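Di-haem cytochrome c peroxidase family protein (PDB 6NX0) carries two c-type hemes in one chain and probably acts as a cytochrome c peroxidase, passing electrons between the hemes to reduce hydrogen peroxide. Local coordinates at residues A[142-147]-A[153-158]; A[163-168]-A[371-376]; A[235-240]-A[245-250]; A[424-427]-A[431-434]. All coordinates share one frame; numbering follows the deposited sequence.

Contact 1. Residues A[142-147]-A[153-158]. With HEC (heme c), chain B.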
# COMPACT_ATOMS: atom_id res chain seq x y z
N ALA A 142 10.13 -15.48 10.98
CA ALA A 142 11.35 -16.28 10.88
C ALA A 142 11.72 -16.58 9.45
O ALA A 142 12.86 -16.98 9.19
CB ALA A 142 11.18 -17.60 11.64
N GLY A 143 10.79 -16.38 8.52
CA GLY A 143 10.98 -16.74 7.14
C GLY A 143 10.83 -15.55 6.21
O GLY A 143 11.71 -14.70 6.12
N PRO A 144 9.69 -15.46 5.52
CA PRO A 144 9.59 -14.50 4.41
C PRO A 144 9.33 -13.06 4.79
O PRO A 144 9.50 -12.18 3.93
CB PRO A 144 8.42 -15.05 3.58
CG PRO A 144 7.65 -15.85 4.50
CD PRO A 144 8.60 -16.44 5.50
N ARG A 145 8.90 -12.78 6.02
CA ARG A 145 8.62 -11.42 6.47
C ARG A 145 7.50 -10.76 5.68
O ARG A 145 7.46 -9.54 5.50
CB ARG A 145 9.90 -10.57 6.43
CG ARG A 145 11.05 -11.25 7.16
CD ARG A 145 12.29 -10.35 7.27
NE ARG A 145 12.84 -9.92 5.98
CZ ARG A 145 13.69 -10.63 5.25
NH1 ARG A 145 14.09 -11.83 5.65
NH2 ARG A 145 14.15 -10.15 4.10
N VAL A 146 6.56 -11.58 5.21
CA VAL A 146 5.28 -11.12 4.69
C VAL A 146 4.22 -12.00 5.33
O VAL A 146 4.55 -13.04 5.91
CB VAL A 146 5.22 -11.20 3.15
CG1 VAL A 146 6.33 -10.39 2.54
CG2 VAL A 146 5.29 -12.63 2.66
N PRO A 147 2.94 -11.61 5.26
CA PRO A 147 1.91 -12.33 6.03
C PRO A 147 1.83 -13.80 5.68
O PRO A 147 1.85 -14.19 4.51
CB PRO A 147 0.62 -11.60 5.67
CG PRO A 147 1.07 -10.19 5.36
CD PRO A 147 2.42 -10.36 4.69
N GLY A 153 2.95 -22.83 6.11
CA GLY A 153 3.70 -22.93 4.88
C GLY A 153 3.14 -22.16 3.71
O GLY A 153 3.71 -22.24 2.61
N HIS A 154 2.06 -21.42 3.89
CA HIS A 154 1.51 -20.58 2.84
C HIS A 154 1.65 -19.13 3.26
O HIS A 154 1.30 -18.78 4.39
CB HIS A 154 0.06 -20.94 2.55
CG HIS A 154 -0.08 -22.28 1.91
ND1 HIS A 154 -0.18 -22.43 0.54
CD2 HIS A 154 -0.03 -23.53 2.43
CE1 HIS A 154 -0.23 -23.73 0.26
NE2 HIS A 154 -0.16 -24.41 1.38
N PHE A 155 2.18 -18.31 2.37
CA PHE A 155 2.39 -16.89 2.64
C PHE A 155 1.92 -16.05 1.46
O PHE A 155 1.90 -16.50 0.32
CB PHE A 155 3.88 -16.58 2.92
CG PHE A 155 4.45 -17.38 4.06
CD1 PHE A 155 4.99 -18.62 3.83
CD2 PHE A 155 4.44 -16.88 5.35
CE1 PHE A 155 5.51 -19.36 4.88
CE2 PHE A 155 4.96 -17.61 6.39
CZ PHE A 155 5.48 -18.87 6.16
N SER A 156 1.53 -14.82 1.77
CA SER A 156 1.26 -13.81 0.76
C SER A 156 2.44 -13.68 -0.20
O SER A 156 3.59 -13.93 0.17
CB SER A 156 0.99 -12.45 1.44
OG SER A 156 -0.21 -12.50 2.20
N ARG A 157 2.16 -13.22 -1.43
CA ARG A 157 3.21 -12.99 -2.41
C ARG A 157 3.90 -11.65 -2.21
O ARG A 157 5.01 -11.45 -2.74
CB ARG A 157 2.65 -13.07 -3.83
CG ARG A 157 2.21 -14.49 -4.22
CD ARG A 157 1.50 -14.57 -5.58
NE ARG A 157 0.54 -13.49 -5.82
CZ ARG A 157 -0.77 -13.53 -5.55
NH1 ARG A 157 -1.54 -12.49 -5.84
NH2 ARG A 157 -1.30 -14.60 -4.98
N ARG A 158 3.28 -10.75 -1.45
CA ARG A 158 3.79 -9.43 -1.14
C ARG A 158 3.51 -9.13 0.32
O ARG A 158 2.74 -9.82 0.98
CB ARG A 158 3.13 -8.34 -2.01
CG ARG A 158 3.45 -8.45 -3.49
CD ARG A 158 2.91 -7.27 -4.32
NE ARG A 158 3.28 -7.39 -5.72
CZ ARG A 158 2.43 -7.22 -6.73
NH1 ARG A 158 1.16 -6.86 -6.50
NH2 ARG A 158 2.87 -7.40 -7.98
FE HEC B . -5.46 -7.47 2.54
CHA HEC B . -3.77 -5.45 0.30
CHB HEC B . -8.20 -5.48 2.26
CHC HEC B . -7.42 -9.93 3.94
CHD HEC B . -2.76 -9.60 2.71
NA HEC B . -5.86 -5.74 1.55
C1A HEC B . -5.04 -5.09 0.66
C2A HEC B . -5.73 -3.91 0.19
C3A HEC B . -6.91 -3.87 0.83
C4A HEC B . -7.06 -5.06 1.61
CMA HEC B . -8.03 -2.86 0.60
CAA HEC B . -5.17 -2.91 -0.84
CBA HEC B . -4.52 -1.74 -0.13
CGA HEC B . -3.81 -0.80 -1.08
O1A HEC B . -3.40 0.29 -0.56
O2A HEC B . -3.55 -1.18 -2.26
NB HEC B . -7.43 -7.70 3.00
C1B HEC B . -8.41 -6.74 2.77
C2B HEC B . -9.66 -7.27 3.22
C3B HEC B . -9.48 -8.54 3.59
C4B HEC B . -8.07 -8.81 3.49
CMB HEC B . -10.98 -6.49 3.17
CAB HEC B . -10.50 -9.54 4.17
CBB HEC B . -11.53 -9.91 3.07
NC HEC B . -5.15 -9.37 3.22
C1C HEC B . -6.10 -10.19 3.81
C2C HEC B . -5.38 -11.29 4.42
C3C HEC B . -4.08 -11.21 4.12
C4C HEC B . -3.92 -10.01 3.33
CMC HEC B . -6.03 -12.31 5.36
CAC HEC B . -2.92 -11.94 4.82
CBC HEC B . -2.91 -13.43 4.48
ND HEC B . -3.61 -7.48 1.71
C1D HEC B . -2.63 -8.47 1.95
C2D HEC B . -1.49 -8.18 1.12
C3D HEC B . -1.83 -6.96 0.34
C4D HEC B . -3.15 -6.57 0.75
CMD HEC B . -0.26 -9.04 0.98
CAD HEC B . -0.95 -6.27 -0.73
CBD HEC B . -0.98 -7.16 -1.95
CGD HEC B . -0.51 -6.46 -3.21
O1D HEC B . -0.12 -5.28 -3.13
O2D HEC B . -0.46 -7.18 -4.25
O HOH W 1 -5.86 -8.45 0.63
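The wall of the first c-type heme site is built here from the loop after helix 138-142, which bends so that its two parts meet nearly at right angles, with Pro-147 touching Ser-156. The closure rests on a single backbone hydrogen bond, Ser-156 N to Pro-147 O at 2.8 Å. Beside it Phe-155 CA brings its hydrogen to the same oxygen. A CH-pi contact closes the outer end: Pro-144 CG sits over one face of the Phe-155 ring, 3.6 Å from its centroid, and the two side chains cross at about a right angle. Between these points Val-146 points its CG2 branch at Ser-156 O, 3.3 Å away, while its CB lies 3.6 Å from Arg-158 O, an oxygen buried without a partner in the model.

On the heme side, Pro-147 CB lies 3.7 Å from CAC of heme c, while Ser-156 OG finds its hydrogen-bond partner in Glu-211. Arg-158, its chain extended from CG to NE, reaches the propionate and gives an N-H from NH1 to O2D at 2.8 Å. Asp-345 and Asp-192 form salt bridges with the same guanidinium, and Arg-194 also binds this heme. The carboxylates of Asp-345, Asp-192 and the propionate probably fix the guanidinium, and the positive group should in turn stabilise an ionised propionate at the heme edge.

Contact 2. Residues A[163-168]-A[371-376]. With HEC (heme c), chain B.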
# COMPACT_ATOMS: atom_id res chain seq x y z
N LEU A 163 -4.23 -0.32 6.06
CA LEU A 163 -5.45 0.12 5.38
C LEU A 163 -5.98 1.46 5.86
O LEU A 163 -6.94 1.96 5.27
CB LEU A 163 -6.55 -0.92 5.51
CG LEU A 163 -6.19 -2.33 5.05
CD1 LEU A 163 -7.40 -3.26 5.13
CD2 LEU A 163 -5.64 -2.32 3.65
N LEU A 164 -5.39 2.08 6.88
CA LEU A 164 -5.80 3.45 7.14
C LEU A 164 -5.46 4.30 5.93
O LEU A 164 -4.44 4.08 5.26
CB LEU A 164 -5.13 4.00 8.41
CG LEU A 164 -5.52 3.31 9.72
CD1 LEU A 164 -4.78 3.99 10.85
CD2 LEU A 164 -7.02 3.33 9.98
N TYR A 165 -6.33 5.27 5.63
CA TYR A 165 -6.19 6.21 4.51
C TYR A 165 -6.41 5.55 3.14
O TYR A 165 -6.22 6.21 2.11
CB TYR A 165 -4.85 6.96 4.56
CG TYR A 165 -4.64 7.55 5.93
CD1 TYR A 165 -5.34 8.67 6.34
CD2 TYR A 165 -3.82 6.92 6.84
CE1 TYR A 165 -5.19 9.18 7.63
CE2 TYR A 165 -3.66 7.42 8.14
CZ TYR A 165 -4.36 8.54 8.51
OH TYR A 165 -4.25 9.07 9.79
N VAL A 166 -6.77 4.27 3.11
CA VAL A 166 -6.95 3.60 1.83
C VAL A 166 -8.11 4.19 1.03
O VAL A 166 -8.15 4.04 -0.19
CB VAL A 166 -7.15 2.07 2.06
CG1 VAL A 166 -8.55 1.75 2.59
CG2 VAL A 166 -6.85 1.26 0.76
N ARG A 167 -9.05 4.87 1.69
CA ARG A 167 -10.17 5.48 0.98
C ARG A 167 -9.73 6.57 0.01
O ARG A 167 -10.51 6.95 -0.87
CB ARG A 167 -11.18 6.05 1.98
CG ARG A 167 -10.73 7.30 2.73
CD ARG A 167 -11.83 7.74 3.71
NE ARG A 167 -11.55 9.03 4.32
CZ ARG A 167 -12.37 9.66 5.14
NH1 ARG A 167 -13.52 9.10 5.46
NH2 ARG A 167 -12.04 10.85 5.66
N TYR A 168 -8.50 7.05 0.11
CA TYR A 168 -8.00 8.06 -0.80
C TYR A 168 -7.28 7.49 -2.02
O TYR A 168 -6.85 8.26 -2.87
CB TYR A 168 -7.05 9.01 -0.06
CG TYR A 168 -7.73 9.79 1.03
CD1 TYR A 168 -8.51 10.90 0.74
CD2 TYR A 168 -7.63 9.39 2.36
CE1 TYR A 168 -9.17 11.58 1.75
CE2 TYR A 168 -8.28 10.08 3.36
CZ TYR A 168 -9.04 11.17 3.04
OH TYR A 168 -9.72 11.88 4.00
N GLY A 371 1.78 5.36 0.65
CA GLY A 371 1.77 6.41 1.66
C GLY A 371 2.57 5.95 2.86
O GLY A 371 2.69 4.76 3.11
N LEU A 372 3.14 6.91 3.58
CA LEU A 372 4.07 6.66 4.67
C LEU A 372 3.46 6.87 6.06
O LEU A 372 4.18 6.75 7.06
CB LEU A 372 5.32 7.54 4.51
CG LEU A 372 6.08 7.30 3.19
CD1 LEU A 372 7.34 8.15 3.12
CD2 LEU A 372 6.43 5.84 3.03
N ARG A 373 2.17 7.20 6.16
CA ARG A 373 1.58 7.31 7.48
C ARG A 373 1.63 5.95 8.17
O ARG A 373 1.35 4.92 7.57
CB ARG A 373 0.14 7.82 7.40
CG ARG A 373 0.11 9.30 6.98
CD ARG A 373 -1.25 9.79 6.64
NE ARG A 373 -1.31 11.26 6.53
CZ ARG A 373 -1.46 12.08 7.55
NH1 ARG A 373 -1.52 11.60 8.79
NH2 ARG A 373 -1.51 13.39 7.36
N ASN A 374 2.01 5.98 9.45
CA ASN A 374 2.20 4.81 10.31
C ASN A 374 3.30 3.88 9.84
O ASN A 374 3.38 2.73 10.32
CB ASN A 374 0.89 4.06 10.51
CG ASN A 374 -0.11 4.91 11.21
OD1 ASN A 374 0.08 5.24 12.40
ND2 ASN A 374 -1.16 5.32 10.51
N VAL A 375 4.21 4.35 8.99
CA VAL A 375 5.28 3.48 8.49
C VAL A 375 6.14 2.96 9.63
O VAL A 375 6.63 1.83 9.59
CB VAL A 375 6.10 4.21 7.41
CG1 VAL A 375 6.90 5.37 7.99
CG2 VAL A 375 7.00 3.21 6.64
N ALA A 376 6.31 3.76 10.70
CA ALA A 376 7.29 3.41 11.72
C ALA A 376 6.85 2.28 12.65
O ALA A 376 7.64 1.86 13.51
CB ALA A 376 7.63 4.66 12.54
FE HEC B . -5.46 -7.47 2.54
CHA HEC B . -3.77 -5.45 0.30
CHB HEC B . -8.20 -5.48 2.26
CHC HEC B . -7.42 -9.93 3.94
CHD HEC B . -2.76 -9.60 2.71
NA HEC B . -5.86 -5.74 1.55
C1A HEC B . -5.04 -5.09 0.66
C2A HEC B . -5.73 -3.91 0.19
C3A HEC B . -6.91 -3.87 0.83
C4A HEC B . -7.06 -5.06 1.61
CMA HEC B . -8.03 -2.86 0.60
CAA HEC B . -5.17 -2.91 -0.84
CBA HEC B . -4.52 -1.74 -0.13
CGA HEC B . -3.81 -0.80 -1.08
O1A HEC B . -3.40 0.29 -0.56
O2A HEC B . -3.55 -1.18 -2.26
NB HEC B . -7.43 -7.70 3.00
C1B HEC B . -8.41 -6.74 2.77
C2B HEC B . -9.66 -7.27 3.22
C3B HEC B . -9.48 -8.54 3.59
C4B HEC B . -8.07 -8.81 3.49
CMB HEC B . -10.98 -6.49 3.17
CAB HEC B . -10.50 -9.54 4.17
CBB HEC B . -11.53 -9.91 3.07
NC HEC B . -5.15 -9.37 3.22
C1C HEC B . -6.10 -10.19 3.81
C2C HEC B . -5.38 -11.29 4.42
C3C HEC B . -4.08 -11.21 4.12
C4C HEC B . -3.92 -10.01 3.33
CMC HEC B . -6.03 -12.31 5.36
CAC HEC B . -2.92 -11.94 4.82
CBC HEC B . -2.91 -13.43 4.48
ND HEC B . -3.61 -7.48 1.71
C1D HEC B . -2.63 -8.47 1.95
C2D HEC B . -1.49 -8.18 1.12
C3D HEC B . -1.83 -6.96 0.34
C4D HEC B . -3.15 -6.57 0.75
CMD HEC B . -0.26 -9.04 0.98
CAD HEC B . -0.95 -6.27 -0.73
CBD HEC B . -0.98 -7.16 -1.95
CGD HEC B . -0.51 -6.46 -3.21
O1D HEC B . -0.12 -5.28 -3.13
O2D HEC B . -0.46 -7.18 -4.25
O HOH W 1 -5.86 -8.45 0.63
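Tyr-165 and Arg-373 meet at the seam between the two cytochrome c-like halves of the diheme fold, each from a type II beta turn: Leu-163 to Val-166 on one side, Leu-372 to Val-375 on the other. The Arg-373 side chain crosses the Tyr-165 ring at about a right angle. Its CB begins the contact at 3.9 Å from Tyr-165 CE2. With chi1 at -70° CG stands beside the backbone N, and the chain then runs extended to NE, which carries CD over the middle of the ring, 3.7 Å from the centroid and 12° off the normal, a CH-pi contact. Beyond CD, NE turns to donate to Ser-317 O, and the guanidinium tilts 40° from the ring plane; NH1 stays 3.9 Å from Tyr-165 OH without a hydrogen bond, and NH2 forms a salt bridge with Asp-273. CZ is too distant for more than a weak cation-pi attraction. The ring is itself held in place, because Tyr-165 OH bonds to Asp-459 and Phe-268 N, and Phe-268 packs against it edge-to-face.

Asn-374 approaches the ring from its rim, ND2 lying near the plane at 4.0 Å from CE2, while its OD1 accepts from Asp-459 N. Each turn also lines a heme pocket: Leu-163 and Val-166 border one heme, Leu-372 and Val-375 the other. The buried seam thus lies between the two cofactors, and Leu-163 CD2 lies over the face of the first heme c at C3A, 3.5 Å away.

Contact 3. Residues A[235-240]-A[245-250]. With NO3 (nitrate ion), chain E.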
# COMPACT_ATOMS: atom_id res chain seq x y z
N GLY A 235 -30.66 -9.90 4.72
CA GLY A 235 -31.60 -8.90 5.22
C GLY A 235 -31.45 -7.57 4.51
O GLY A 235 -32.44 -6.89 4.21
N ARG A 236 -30.21 -7.18 4.23
CA ARG A 236 -29.90 -5.91 3.60
C ARG A 236 -29.98 -5.98 2.08
O ARG A 236 -30.47 -5.05 1.43
CB ARG A 236 -28.51 -5.46 4.04
CG ARG A 236 -27.93 -4.25 3.35
CD ARG A 236 -28.54 -2.98 3.85
NE ARG A 236 -28.01 -1.84 3.11
CZ ARG A 236 -27.43 -0.78 3.66
NH1 ARG A 236 -26.99 0.19 2.87
NH2 ARG A 236 -27.30 -0.66 4.98
N PHE A 237 -29.50 -7.08 1.48
CA PHE A 237 -29.31 -7.14 0.05
C PHE A 237 -30.26 -8.10 -0.66
O PHE A 237 -30.23 -8.18 -1.90
CB PHE A 237 -27.86 -7.55 -0.26
CG PHE A 237 -26.85 -6.53 0.15
CD1 PHE A 237 -26.71 -5.37 -0.57
CD2 PHE A 237 -26.01 -6.75 1.22
CE1 PHE A 237 -25.77 -4.43 -0.21
CE2 PHE A 237 -25.05 -5.81 1.58
CZ PHE A 237 -24.93 -4.66 0.85
N GLY A 238 -31.05 -8.86 0.08
CA GLY A 238 -32.01 -9.77 -0.50
C GLY A 238 -31.58 -11.21 -0.46
O GLY A 238 -30.40 -11.53 -0.33
N PRO A 239 -32.55 -12.13 -0.60
CA PRO A 239 -32.25 -13.56 -0.41
C PRO A 239 -31.34 -14.15 -1.46
O PRO A 239 -30.76 -15.22 -1.22
CB PRO A 239 -33.64 -14.22 -0.43
CG PRO A 239 -34.49 -13.26 -1.21
CD PRO A 239 -33.97 -11.88 -0.85
N SER A 240 -31.20 -13.53 -2.63
CA SER A 240 -30.37 -14.13 -3.67
C SER A 240 -28.89 -14.10 -3.33
O SER A 240 -28.10 -14.75 -4.02
CB SER A 240 -30.62 -13.45 -5.02
OG SER A 240 -31.96 -13.69 -5.50
N PRO A 245 -23.43 -16.74 -6.60
CA PRO A 245 -22.11 -16.52 -6.01
C PRO A 245 -21.54 -15.15 -6.29
O PRO A 245 -20.89 -14.56 -5.41
CB PRO A 245 -21.26 -17.63 -6.65
CG PRO A 245 -22.25 -18.71 -7.05
CD PRO A 245 -23.51 -17.98 -7.39
N GLU A 246 -21.73 -14.61 -7.50
CA GLU A 246 -21.13 -13.32 -7.81
C GLU A 246 -21.85 -12.18 -7.10
O GLU A 246 -21.21 -11.21 -6.70
CB GLU A 246 -21.11 -13.11 -9.33
CG GLU A 246 -20.12 -14.03 -10.06
CD GLU A 246 -18.71 -13.97 -9.48
OE1 GLU A 246 -18.13 -15.03 -9.16
OE2 GLU A 246 -18.19 -12.85 -9.33
N ARG A 247 -23.15 -12.31 -6.87
CA ARG A 247 -23.86 -11.33 -6.06
C ARG A 247 -23.33 -11.31 -4.62
O ARG A 247 -23.11 -10.24 -4.03
CB ARG A 247 -25.36 -11.65 -6.10
CG ARG A 247 -26.24 -10.82 -5.20
CD ARG A 247 -26.37 -9.40 -5.65
NE ARG A 247 -27.35 -8.71 -4.83
CZ ARG A 247 -27.44 -7.39 -4.72
NH1 ARG A 247 -26.60 -6.60 -5.39
NH2 ARG A 247 -28.36 -6.86 -3.93
N MET A 248 -23.09 -12.48 -4.05
CA MET A 248 -22.51 -12.53 -2.71
C MET A 248 -21.19 -11.77 -2.67
O MET A 248 -20.96 -10.96 -1.76
CB MET A 248 -22.31 -13.98 -2.27
CG MET A 248 -21.59 -14.16 -0.91
SD MET A 248 -22.41 -13.37 0.49
CE MET A 248 -23.56 -14.66 0.97
N VAL A 249 -20.31 -12.02 -3.63
CA VAL A 249 -19.01 -11.33 -3.62
C VAL A 249 -19.20 -9.83 -3.78
O VAL A 249 -18.54 -9.02 -3.12
CB VAL A 249 -18.09 -11.92 -4.71
CG1 VAL A 249 -16.78 -11.12 -4.80
CG2 VAL A 249 -17.79 -13.37 -4.43
N ARG A 250 -20.12 -9.43 -4.66
CA ARG A 250 -20.34 -8.01 -4.88
C ARG A 250 -20.83 -7.32 -3.62
O ARG A 250 -20.39 -6.22 -3.31
CB ARG A 250 -21.31 -7.77 -6.03
CG ARG A 250 -20.67 -8.01 -7.40
CD ARG A 250 -21.49 -7.41 -8.53
NE ARG A 250 -22.87 -7.89 -8.51
CZ ARG A 250 -23.29 -9.01 -9.10
NH1 ARG A 250 -22.44 -9.78 -9.78
NH2 ARG A 250 -24.56 -9.36 -9.02
N NO3 E . -33.37 -10.87 -4.16
O1 NO3 E . -32.27 -10.90 -3.52
O2 NO3 E . -33.62 -11.83 -4.93
O3 NO3 E . -34.18 -9.90 -4.01
O HOH W 2 -29.49 -10.31 -3.67
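Arg-247 leaves its helix with CG opposite the backbone N (chi1 174°) and then bends at chi2, 70°, a course that swings the guanidinium across to the carbonyl of Phe-237. NH2 donates to Phe-237 O at 3.1 Å with an N-H...O angle of 161°; the oxygen lies nearly in the guanidinium plane, and the donor sits in the carbonyl plane on a lone pair. The Phe-237 ring stands almost perpendicular to the guanidinium, and NH2 passes 3.8 Å from Phe-237 CB.

This is a short loop joining two consecutive helices at the protein surface, in which helix 228-237 ends, Gly-238 leaves helical geometry with positive phi, and helix 245-260 begins a few residues later. An arginine from the first turn of the second helix thereby engages a carbonyl at the C-terminal end of the first. Asp-244 OD1 accepts from Arg-247 N at the start of that second helix, and the Phe-237 ring packs on Leu-101 and Leu-104 of helix 99-109.

Water 2 doubles the link: it accepts from Arg-247 NE at 2.9 Å and donates to Phe-237 O at the same distance, so that two neighbouring edge nitrogens serve one carbonyl, directly and through water. The water donates again to O1 of a nitrate ion, probably from the crystallisation liquor. Ser-240 N reaches the same O1 at 3.0 Å, while Ser-240 OG gives its proton to nitrate O2 at 2.6 Å.

Contact 4. Residues A[424-427]-A[431-434]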
# COMPACT_ATOMS: atom_id res chain seq x y z
N ASN A 424 14.31 -0.02 -17.08
CA ASN A 424 13.09 0.62 -16.62
C ASN A 424 13.29 1.29 -15.27
O ASN A 424 12.47 2.12 -14.88
CB ASN A 424 11.96 -0.40 -16.45
CG ASN A 424 11.34 -0.88 -17.76
OD1 ASN A 424 11.70 -0.46 -18.86
ND2 ASN A 424 10.40 -1.82 -17.63
N VAL A 425 14.32 0.87 -14.54
CA VAL A 425 14.54 1.36 -13.19
C VAL A 425 14.99 2.80 -13.20
O VAL A 425 15.86 3.21 -13.98
CB VAL A 425 15.57 0.48 -12.46
CG1 VAL A 425 15.87 1.07 -11.08
CG2 VAL A 425 15.02 -0.94 -12.34
N ASN A 426 14.40 3.57 -12.30
CA ASN A 426 14.74 4.96 -12.07
C ASN A 426 16.18 5.14 -11.59
O ASN A 426 16.52 4.71 -10.49
CB ASN A 426 13.77 5.52 -11.03
CG ASN A 426 13.87 7.00 -10.88
OD1 ASN A 426 14.94 7.58 -11.06
ND2 ASN A 426 12.74 7.64 -10.56
N VAL A 427 17.02 5.74 -12.44
CA VAL A 427 18.40 6.07 -12.11
C VAL A 427 18.67 7.56 -12.30
O VAL A 427 19.82 8.00 -12.34
CB VAL A 427 19.42 5.22 -12.90
CG1 VAL A 427 19.34 3.75 -12.51
CG2 VAL A 427 19.25 5.42 -14.43
N PRO A 431 17.76 10.71 -4.70
CA PRO A 431 19.20 10.53 -4.51
C PRO A 431 19.75 9.27 -5.18
O PRO A 431 20.87 8.88 -4.94
CB PRO A 431 19.33 10.45 -2.99
CG PRO A 431 18.07 9.71 -2.60
CD PRO A 431 17.00 10.18 -3.55
N MET A 432 18.96 8.66 -6.07
CA MET A 432 19.32 7.40 -6.71
C MET A 432 20.05 7.60 -8.04
O MET A 432 20.05 6.70 -8.89
CB MET A 432 18.06 6.57 -6.94
CG MET A 432 17.23 6.28 -5.67
SD MET A 432 15.56 5.57 -6.00
CE MET A 432 15.10 6.31 -7.55
N ASN A 433 20.71 8.75 -8.22
CA ASN A 433 21.29 9.15 -9.50
C ASN A 433 22.79 9.44 -9.39
O ASN A 433 23.34 10.20 -10.19
CB ASN A 433 20.56 10.37 -10.06
CG ASN A 433 20.57 11.58 -9.11
OD1 ASN A 433 21.03 11.48 -7.98
ND2 ASN A 433 20.04 12.70 -9.58
N ARG A 434 23.46 8.85 -8.41
CA ARG A 434 24.88 9.07 -8.17
C ARG A 434 25.66 7.78 -8.37
O ARG A 434 25.44 6.79 -7.66
CB ARG A 434 25.10 9.60 -6.76
CG ARG A 434 24.37 10.88 -6.53
CD ARG A 434 24.82 11.54 -5.26
NE ARG A 434 24.28 12.89 -5.18
CZ ARG A 434 24.94 13.92 -4.67
NH1 ARG A 434 26.17 13.78 -4.21
NH2 ARG A 434 24.35 15.09 -4.63
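The backbones of Val-427 and Asn-433 come within 5.0 Å at their CA atoms without a hydrogen bond between the two segments, and Asn-433 CA lies 3.4 Å from Val-427 O, in a CA-H...O contact. The CB of Asn-433 is equally near that oxygen, although its amide turns away from segment 424-427 to donate from ND2 to Thr-430 OG1. Met-432 reaches back to segment 424-427: its chain bends at chi3, -32°, and brings the terminal methyl CE to the Asn-426 amide, 3.6 Å from CG, the two side chains crossing at about a right angle. CE also lies 3.6 Å from the backbone Asn-426 O, an oxygen that accepts from Arg-400.

The two segments are the limbs of a tight loop between helices 404-407 and 444-455, in the half of the protein that carries the second heme. Pro-431, preceded by a cis peptide bond, packs with Met-432 on Tyr-397, an axial ligand of that heme's iron, and Asn-426 touches the heme itself. Met-432 is therefore a second-shell residue, wedged between a ligand-bearing helix and a heme-lining amide. Asn-426, with CG anti to the backbone N (chi1 -170°), has its OD1 gripped by two backbone donors of the intervening residues, Asn-428 N and Ser-429 N. These bonds fix the rotation of the amide against which the Met-432 methyl rests, while Asn-426 ND2 makes a weak hydrogen bond to Asp-325.

Overall arrangement
The four contacts span a single chain with a heme in each half. Contact 1 and contact 2, with centres about 21 Å apart, share the first heme, one meeting it at a propionate and a thioether side, the other over a pyrrole face and beside the other propionate. Contact 2 joins residues about 200 positions apart, its centre about 7 Å from the centre of the chain; contact 3 is nested within its loop. Contact 3 lies at the surface between two helices, away from both hemes, its centre about 48 Å from that of contact 4. Contact 4 comes last, beside the second heme. Contacts 1 and 4 thus shape individual heme sites, while contact 2 joins the halves.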